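Long-range contacts in fatty Acid Kinase (Fak) B3 protein (Streptococcus pneumoniae, PDB 6CNG), which binds linoleic acid and probably other long-chain fatty acids, and may take part in lipid transport or fatty acid metabolism: residues W23-D28 with I41-V46; K99-V104 with P129-H134. All blocks are in the same frame, centred on the assembly; numbering follows the deposited sequence.

Both contacts join parallel strands of one mixed sheet, with centres about 10 Å apart on the same side of the chain's centre. Strand 23-28 and strand 100-105 are neighbours there, so contact 1 adds strand 43-54 along one edge of strand 23-28, while contact 2 adds strand 132-137 beyond strand 100-105. The seam between them is bonded as well: Ile26 N lies 2.8 Å from Phe102 O, a probable hydrogen bond. In sequence, contact 1 closes before contact 2 opens. Four parallel strands, in the order 43-54, 23-28, 100-105, 132-137, thus make one continuous run of the sheet in this DegV-family, lipid-binding protein.

Contact 1: residues W23-D28 with I41-V46; sequences WKIIAD and INTTFV
Five backbone hydrogen bonds join Trp23-Asp28 to Ile41-Val46 as parallel strands. Trp23 N starts the series by donating to Asn42 O at 2.8 Å. Ile25 offers both its polar backbone atoms, N to Thr44 O and O to Val46 N, and Ala27 N closes the row on Val46 O. Trp23 O has two donors: Thr44 N at 3.0 Å and a water that also hydrogen-bonds Thr44 OG1, a fitting role for a hydroxyl at an exposed position.

Packing differs on the two sides of the sheet. On one, the indole of Trp23 turns its CD1 edge to Asn42 O, which lies 3.4 Å from CD1 near the ring plane. Thr43 OG1 approaches Trp23 CB to 3.5 Å and donates to Ile41 O, so threonine satisfies its hydroxyl on the loop just before its own strand while CG2 packs against the Trp23 carbonyl and CB. Phe45 CG is anti to the backbone N (chi1 175°), which carries the ring across to strand 23-28, where CD1 lies 3.3 Å from Ile25 O and CE1 packs on Ala27 CB. On the other side, the aliphatic part of Lys24 runs beside Thr44 and brings CE to Val46 CG2, while NZ bonds Glu96 O and Ala94 O.

This parallel pair belongs to the mixed sheet of the DegV-family fold, helix 143-157 covering Trp23, Ile25 and Thr43, helix 88-95 the opposite face at Ile26, and strand 100-105 pairing with the other edge of strand 23-28.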
ATOM      1  N   TRP A  23      -7.326 -15.013 -15.194  1.00 16.96           N
ATOM      2  CA  TRP A  23      -6.612 -13.829 -14.743  1.00 14.48           C
ATOM      3  C   TRP A  23      -6.297 -13.936 -13.255  1.00 13.87           C
ATOM      4  O   TRP A  23      -7.113 -14.410 -12.462  1.00 12.90           O
ATOM      5  CB  TRP A  23      -7.466 -12.581 -14.906  1.00 14.32           C
ATOM      6  CG  TRP A  23      -7.995 -12.357 -16.234  1.00 13.98           C
ATOM      7  CD1 TRP A  23      -9.023 -12.994 -16.811  1.00 17.64           C
ATOM      8  CD2 TRP A  23      -7.546 -11.390 -17.162  1.00 14.58           C
ATOM      9  NE1 TRP A  23      -9.251 -12.495 -18.054  1.00 20.40           N
ATOM     10  CE2 TRP A  23      -8.342 -11.507 -18.294  1.00 17.80           C
ATOM     11  CE3 TRP A  23      -6.535 -10.444 -17.149  1.00 15.73           C
ATOM     12  CZ2 TRP A  23      -8.176 -10.713 -19.383  1.00 21.84           C
ATOM     13  CZ3 TRP A  23      -6.368  -9.660 -18.231  1.00 18.84           C
ATOM     14  CH2 TRP A  23      -7.184  -9.787 -19.330  1.00 18.47           C
ATOM     15  N   LYS A  24      -5.105 -13.492 -12.883  1.00 13.67           N
ATOM     16  CA  LYS A  24      -4.746 -13.329 -11.487  1.00 17.05           C
ATOM     17  C   LYS A  24      -4.219 -11.916 -11.261  1.00 15.51           C
ATOM     18  O   LYS A  24      -3.420 -11.403 -12.049  1.00 12.76           O
ATOM     19  CB  LYS A  24      -3.710 -14.359 -11.032  1.00 16.06           C
ATOM     20  CG  LYS A  24      -4.271 -15.413 -10.140  1.00 17.61           C
ATOM     21  CD  LYS A  24      -3.253 -16.486  -9.750  1.00 17.80           C
ATOM     22  CE  LYS A  24      -3.868 -17.581  -8.884  1.00 17.17           C
ATOM     23  NZ  LYS A  24      -2.903 -18.619  -8.376  1.00 18.00           N
ATOM     24  N   ILE A  25      -4.696 -11.289 -10.196  1.00 13.53           N
ATOM     25  CA  ILE A  25      -4.109 -10.069  -9.662  1.00 14.15           C
ATOM     26  C   ILE A  25      -3.383 -10.457  -8.385  1.00 14.82           C
ATOM     27  O   ILE A  25      -4.006 -10.939  -7.432  1.00 12.58           O
ATOM     28  CB  ILE A  25      -5.175  -8.999  -9.385  1.00 13.67           C
ATOM     29  CG1 ILE A  25      -5.882  -8.606 -10.677  1.00 12.25           C
ATOM     30  CG2 ILE A  25      -4.532  -7.789  -8.738  1.00 16.67           C
ATOM     31  CD1 ILE A  25      -7.116  -7.751 -10.443  1.00 14.72           C
ATOM     32  N   ILE A  26      -2.072 -10.251  -8.379  1.00 14.73           N
ATOM     33  CA  ILE A  26      -1.207 -10.598  -7.257  1.00 14.00           C
ATOM     34  C   ILE A  26      -0.670  -9.308  -6.663  1.00 11.56           C
ATOM     35  O   ILE A  26      -0.342  -8.374  -7.387  1.00 14.50           O
ATOM     36  CB  ILE A  26      -0.046 -11.508  -7.701  1.00 14.04           C
ATOM     37  CG1 ILE A  26      -0.559 -12.643  -8.569  1.00 15.32           C
ATOM     38  CG2 ILE A  26       0.660 -12.053  -6.486  1.00 21.15           C
ATOM     39  CD1 ILE A  26       0.502 -13.553  -9.099  1.00 15.87           C
ATOM     40  N   ALA A  27      -0.621  -9.245  -5.347  1.00 13.54           N
ATOM     41  CA  ALA A  27      -0.038  -8.099  -4.675  1.00 16.36           C
ATOM     42  C   ALA A  27       0.691  -8.585  -3.438  1.00 13.62           C
ATOM     43  O   ALA A  27       0.344  -9.611  -2.875  1.00 17.12           O
ATOM     44  CB  ALA A  27      -1.109  -7.072  -4.261  1.00 16.00           C
ATOM     45  N   ASP A  28       1.710  -7.856  -3.023  1.00 14.46           N
ATOM     46  CA  ASP A  28       2.312  -8.166  -1.732  1.00 11.62           C
ATOM     47  C   ASP A  28       1.508  -7.512  -0.593  1.00 12.68           C
ATOM     48  O   ASP A  28       0.564  -6.754  -0.821  1.00 16.18           O
ATOM     49  CB  ASP A  28       3.799  -7.796  -1.745  1.00 12.44           C
ATOM     50  CG  ASP A  28       4.050  -6.307  -1.932  1.00 13.65           C
ATOM     51  OD1 ASP A  28       3.274  -5.491  -1.365  1.00 16.47           O
ATOM     52  OD2 ASP A  28       5.040  -5.955  -2.616  1.00 16.70           O
ATOM     53  N   ILE A  41     -14.921 -11.843 -13.453  1.00 15.31           N
ATOM     54  CA  ILE A  41     -15.087 -13.233 -13.813  1.00 13.79           C
ATOM     55  C   ILE A  41     -13.744 -13.768 -14.239  1.00 13.50           C
ATOM     56  O   ILE A  41     -12.900 -13.035 -14.755  1.00 18.28           O
ATOM     57  CB  ILE A  41     -16.143 -13.362 -14.918  1.00 16.71           C
ATOM     58  CG1 ILE A  41     -17.487 -12.875 -14.374  1.00 14.43           C
ATOM     59  CG2 ILE A  41     -16.240 -14.766 -15.375  1.00 18.30           C
ATOM     60  CD1 ILE A  41     -18.536 -12.759 -15.379  1.00 16.52           C
ATOM     61  N   ASN A  42     -13.521 -15.040 -13.968  1.00 14.14           N
ATOM     62  CA  ASN A  42     -12.265 -15.702 -14.303  1.00 18.97           C
ATOM     63  C   ASN A  42     -11.065 -14.986 -13.713  1.00 14.76           C
ATOM     64  O   ASN A  42      -9.985 -15.064 -14.271  1.00 17.57           O
ATOM     65  CB  ASN A  42     -12.058 -15.844 -15.816  1.00 21.58           C
ATOM     66  CG  ASN A  42     -13.175 -16.608 -16.491  1.00 20.31           C
ATOM     67  OD1 ASN A  42     -13.918 -17.331 -15.862  1.00 24.45           O
ATOM     68  ND2 ASN A  42     -13.284 -16.448 -17.780  1.00 23.79           N
ATOM     69  N   THR A  43     -11.248 -14.282 -12.600  1.00 12.76           N
ATOM     70  CA  THR A  43     -10.154 -13.589 -11.945  1.00 12.41           C
ATOM     71  C   THR A  43     -10.069 -13.962 -10.475  1.00 13.78           C
ATOM     72  O   THR A  43     -11.079 -14.009  -9.764  1.00 14.79           O
ATOM     73  CB  THR A  43     -10.296 -12.074 -12.067  1.00 16.61           C
ATOM     74  OG1 THR A  43     -10.492 -11.708 -13.438  1.00 15.95           O
ATOM     75  CG2 THR A  43      -9.047 -11.387 -11.545  1.00 15.12           C
ATOM     76  N   THR A  44      -8.846 -14.189 -10.031  1.00 14.84           N
ATOM     77  CA  THR A  44      -8.530 -14.510  -8.645  1.00 17.04           C
ATOM     78  C   THR A  44      -7.478 -13.553  -8.109  1.00 13.25           C
ATOM     79  O   THR A  44      -6.541 -13.187  -8.813  1.00 15.03           O
ATOM     80  CB  THR A  44      -8.034 -15.943  -8.564  1.00 17.42           C
ATOM     81  OG1 THR A  44      -9.102 -16.794  -8.963  1.00 19.39           O
ATOM     82  CG2 THR A  44      -7.619 -16.309  -7.167  1.00 22.95           C
ATOM     83  N   PHE A  45      -7.657 -13.136  -6.866  1.00 11.47           N
ATOM     84  CA  PHE A  45      -6.725 -12.264  -6.163  1.00 11.20           C
ATOM     85  C   PHE A  45      -5.908 -13.060  -5.158  1.00 12.80           C
ATOM     86  O   PHE A  45      -6.446 -13.905  -4.448  1.00 14.02           O
ATOM     87  CB  PHE A  45      -7.497 -11.207  -5.389  1.00 12.87           C
ATOM     88  CG  PHE A  45      -6.641 -10.343  -4.540  1.00 11.12           C
ATOM     89  CD1 PHE A  45      -5.834  -9.375  -5.104  1.00 12.41           C
ATOM     90  CD2 PHE A  45      -6.651 -10.492  -3.179  1.00 14.16           C
ATOM     91  CE1 PHE A  45      -5.054  -8.578  -4.309  1.00 13.89           C
ATOM     92  CE2 PHE A  45      -5.891  -9.706  -2.381  1.00 15.21           C
ATOM     93  CZ  PHE A  45      -5.090  -8.731  -2.939  1.00 17.36           C
ATOM     94  N   VAL A  46      -4.613 -12.763  -5.084  1.00 12.78           N
ATOM     95  CA  VAL A  46      -3.720 -13.422  -4.146  1.00 14.48           C
ATOM     96  C   VAL A  46      -2.828 -12.368  -3.537  1.00 11.07           C
ATOM     97  O   VAL A  46      -2.214 -11.587  -4.264  1.00 14.43           O
ATOM     98  CB  VAL A  46      -2.840 -14.482  -4.837  1.00 16.45           C
ATOM     99  CG1 VAL A  46      -1.889 -15.124  -3.845  1.00 23.11           C
ATOM    100  CG2 VAL A  46      -3.681 -15.528  -5.473  1.00 18.55           C
TER
HETATM  101  O   HOH W   1      -8.226 -16.939 -11.936  1.00 18.50           O

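Contact 2: residues K99-V104 with P129-H134; sequences KNIFLV and PDTKIH
Phe102 and His134 touch at their rims without stacking: their planes are inclined at 65° and their centroids are 6.0 Å apart. The closest side-chain touch is Phe102 CD2 against His134 CB, 3.7 Å. The two first torsions differ, Phe102 CG lying beside its backbone N (chi1 -64°) and His134 CG anti to it (chi1 -179°), so the rings leave paired backbone positions in different directions. Phenylalanine suits the buried place, where its ring also stacks with Phe162; the more polar histidine is partly exposed.

Across the sheet, Ile101 and Ile133 stand alongside each other, both leaving the sheet on the same face, with Ile101 CB 3.9 Å from Ile133 CG1. Ile101 CD1 also reaches Thr131 CG2 at 4.0 Å, the methyl half of a residue whose hydroxyl bonds weakly to His128 O. Back on the phenylalanine side, extended Lys132 runs beside Asn100 and sends its amine to a salt bridge with Glu163.

Four backbone bonds fix this parallel register. Lys132 N donates to Lys99 O, and Ile101 is gripped through both N and O, by Lys132 O and His134 N; Leu103 N ends the series on His134 O.

Helix 162-174 covers the face of Phe102, Lys132 and His134. Helix 113-127 connects the two strands and packs on Leu103, Thr131 and Ile133, which makes this pair the strand core of a classic beta-alpha-beta unit.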
ATOM      1  N   LYS A  99      -3.373 -17.571 -16.769  1.00 18.54           N
ATOM      2  CA  LYS A  99      -2.697 -17.263 -18.024  1.00 19.97           C
ATOM      3  C   LYS A  99      -2.349 -15.781 -18.172  1.00 17.44           C
ATOM      4  O   LYS A  99      -1.409 -15.435 -18.894  1.00 19.13           O
ATOM      5  CB  LYS A  99      -3.569 -17.702 -19.213  1.00 28.00           C
ATOM      6  CG  LYS A  99      -4.023 -19.178 -19.219  1.00 38.13           C
ATOM      7  CD  LYS A  99      -5.395 -19.381 -18.536  1.00 45.48           C
ATOM      8  CE  LYS A  99      -6.381 -20.264 -19.333  1.00 48.30           C
ATOM      9  NZ  LYS A  99      -6.873 -19.625 -20.586  1.00 50.11           N
ATOM     10  N   ASN A 100      -3.096 -14.911 -17.507  1.00 15.48           N
ATOM     11  CA  ASN A 100      -2.915 -13.468 -17.557  1.00 16.07           C
ATOM     12  C   ASN A 100      -2.680 -12.995 -16.125  1.00 16.06           C
ATOM     13  O   ASN A 100      -3.590 -13.072 -15.297  1.00 16.37           O
ATOM     14  CB  ASN A 100      -4.186 -12.830 -18.104  1.00 17.86           C
ATOM     15  CG  ASN A 100      -4.325 -12.944 -19.607  1.00 19.04           C
ATOM     16  OD1 ASN A 100      -3.540 -13.566 -20.287  1.00 19.11           O
ATOM     17  ND2 ASN A 100      -5.347 -12.320 -20.121  1.00 26.64           N
ATOM     18  N   ILE A 101      -1.479 -12.477 -15.829  1.00 16.07           N
ATOM     19  CA  ILE A 101      -1.070 -12.163 -14.460  1.00 16.82           C
ATOM     20  C   ILE A 101      -0.553 -10.737 -14.357  1.00 12.87           C
ATOM     21  O   ILE A 101       0.352 -10.343 -15.089  1.00 12.29           O
ATOM     22  CB  ILE A 101       0.010 -13.132 -13.947  1.00 14.88           C
ATOM     23  CG1 ILE A 101      -0.511 -14.561 -13.937  1.00 15.59           C
ATOM     24  CG2 ILE A 101       0.437 -12.743 -12.562  1.00 16.72           C
ATOM     25  CD1 ILE A 101       0.568 -15.591 -13.836  1.00 15.25           C
ATOM     26  N   PHE A 102      -1.109  -9.985 -13.409  1.00 14.62           N
ATOM     27  CA  PHE A 102      -0.598  -8.691 -12.987  1.00 14.28           C
ATOM     28  C   PHE A 102      -0.121  -8.796 -11.555  1.00 15.18           C
ATOM     29  O   PHE A 102      -0.769  -9.413 -10.711  1.00 15.05           O
ATOM     30  CB  PHE A 102      -1.664  -7.602 -13.082  1.00 12.30           C
ATOM     31  CG  PHE A 102      -2.091  -7.375 -14.457  1.00 14.50           C
ATOM     32  CD1 PHE A 102      -3.012  -8.197 -15.054  1.00 18.49           C
ATOM     33  CD2 PHE A 102      -1.507  -6.390 -15.203  1.00 20.09           C
ATOM     34  CE1 PHE A 102      -3.364  -8.010 -16.369  1.00 19.73           C
ATOM     35  CE2 PHE A 102      -1.860  -6.198 -16.507  1.00 20.16           C
ATOM     36  CZ  PHE A 102      -2.783  -7.007 -17.086  1.00 18.50           C
ATOM     37  N   LEU A 103       0.993  -8.153 -11.289  1.00 15.44           N
ATOM     38  CA  LEU A 103       1.634  -8.241  -9.998  1.00 15.92           C
ATOM     39  C   LEU A 103       1.991  -6.826  -9.601  1.00 14.20           C
ATOM     40  O   LEU A 103       2.797  -6.180 -10.261  1.00 20.40           O
ATOM     41  CB  LEU A 103       2.866  -9.142 -10.103  1.00 16.54           C
ATOM     42  CG  LEU A 103       3.545  -9.607  -8.829  1.00 23.09           C
ATOM     43  CD1 LEU A 103       4.735 -10.455  -9.194  1.00 21.24           C
ATOM     44  CD2 LEU A 103       3.953  -8.462  -7.924  1.00 31.21           C
ATOM     45  N   VAL A 104       1.382  -6.342  -8.532  1.00 14.02           N
ATOM     46  CA  VAL A 104       1.667  -5.026  -7.994  1.00 12.06           C
ATOM     47  C   VAL A 104       2.447  -5.226  -6.713  1.00 10.88           C
ATOM     48  O   VAL A 104       1.978  -5.898  -5.793  1.00 16.29           O
ATOM     49  CB  VAL A 104       0.374  -4.254  -7.711  1.00 15.24           C
ATOM     50  CG1 VAL A 104       0.670  -2.820  -7.332  1.00 17.51           C
ATOM     51  CG2 VAL A 104      -0.527  -4.319  -8.897  1.00 22.82           C
ATOM     52  N   PRO A 129       5.767 -20.871 -21.089  1.00 24.00           N
ATOM     53  CA  PRO A 129       5.797 -19.794 -22.092  1.00 24.00           C
ATOM     54  C   PRO A 129       4.447 -19.224 -22.483  1.00 22.58           C
ATOM     55  O   PRO A 129       4.402 -18.050 -22.867  1.00 25.73           O
ATOM     56  CB  PRO A 129       6.489 -20.444 -23.298  1.00 24.12           C
ATOM     57  CG  PRO A 129       7.313 -21.491 -22.718  1.00 26.43           C
ATOM     58  CD  PRO A 129       6.596 -22.013 -21.492  1.00 23.03           C
ATOM     59  N   ASP A 130       3.361 -19.991 -22.447  1.00 24.96           N
ATOM     60  CA  ASP A 130       2.071 -19.427 -22.832  1.00 25.00           C
ATOM     61  C   ASP A 130       1.402 -18.732 -21.644  1.00 24.98           C
ATOM     62  O   ASP A 130       0.297 -19.063 -21.234  1.00 34.96           O
ATOM     63  CB  ASP A 130       1.177 -20.490 -23.438  1.00 30.03           C
ATOM     64  CG  ASP A 130      -0.031 -19.888 -24.141  1.00 38.72           C
ATOM     65  OD1 ASP A 130      -0.215 -18.661 -24.035  1.00 41.37           O
ATOM     66  OD2 ASP A 130      -0.789 -20.622 -24.812  1.00 43.69           O
ATOM     67  N   THR A 131       2.100 -17.735 -21.112  1.00 23.69           N
ATOM     68  CA  THR A 131       1.624 -16.939 -19.990  1.00 22.60           C
ATOM     69  C   THR A 131       2.059 -15.495 -20.187  1.00 17.31           C
ATOM     70  O   THR A 131       3.147 -15.227 -20.707  1.00 18.90           O
ATOM     71  CB  THR A 131       2.202 -17.473 -18.668  1.00 28.15           C
ATOM     72  OG1 THR A 131       1.835 -18.852 -18.494  1.00 37.90           O
ATOM     73  CG2 THR A 131       1.707 -16.658 -17.467  1.00 22.61           C
ATOM     74  N   LYS A 132       1.197 -14.567 -19.780  1.00 14.52           N
ATOM     75  CA  LYS A 132       1.506 -13.145 -19.819  1.00 16.38           C
ATOM     76  C   LYS A 132       1.530 -12.592 -18.403  1.00 14.95           C
ATOM     77  O   LYS A 132       0.620 -12.864 -17.609  1.00 15.58           O
ATOM     78  CB  LYS A 132       0.486 -12.376 -20.653  1.00 17.32           C
ATOM     79  CG  LYS A 132       0.473 -12.785 -22.107  1.00 18.22           C
ATOM     80  CD  LYS A 132      -0.685 -12.113 -22.837  1.00 21.85           C
ATOM     81  CE  LYS A 132      -0.560 -12.221 -24.345  1.00 25.28           C
ATOM     82  NZ  LYS A 132      -1.764 -11.686 -24.998  1.00 28.86           N
ATOM     83  N   ILE A 133       2.557 -11.802 -18.097  1.00 15.20           N
ATOM     84  CA  ILE A 133       2.778 -11.292 -16.747  1.00 18.22           C
ATOM     85  C   ILE A 133       3.258  -9.851 -16.854  1.00 13.80           C
ATOM     86  O   ILE A 133       4.178  -9.546 -17.616  1.00 15.69           O
ATOM     87  CB  ILE A 133       3.801 -12.148 -15.962  1.00 20.00           C
ATOM     88  CG1 ILE A 133       3.360 -13.614 -15.845  1.00 17.75           C
ATOM     89  CG2 ILE A 133       3.976 -11.601 -14.589  1.00 19.11           C
ATOM     90  CD1 ILE A 133       4.486 -14.571 -15.561  1.00 17.25           C
ATOM     91  N   HIS A 134       2.625  -8.964 -16.095  1.00 13.61           N
ATOM     92  CA  HIS A 134       3.023  -7.569 -16.011  1.00 14.39           C
ATOM     93  C   HIS A 134       3.251  -7.209 -14.554  1.00 13.89           C
ATOM     94  O   HIS A 134       2.318  -7.253 -13.743  1.00 13.19           O
ATOM     95  CB  HIS A 134       1.943  -6.675 -16.606  1.00 15.53           C
ATOM     96  CG  HIS A 134       2.280  -5.216 -16.584  1.00 17.56           C
ATOM     97  ND1 HIS A 134       3.216  -4.661 -17.424  1.00 17.50           N
ATOM     98  CD2 HIS A 134       1.780  -4.200 -15.847  1.00 17.19           C
ATOM     99  CE1 HIS A 134       3.288  -3.365 -17.195  1.00 17.95           C
ATOM    100  NE2 HIS A 134       2.422  -3.058 -16.245  1.00 19.71           N
TER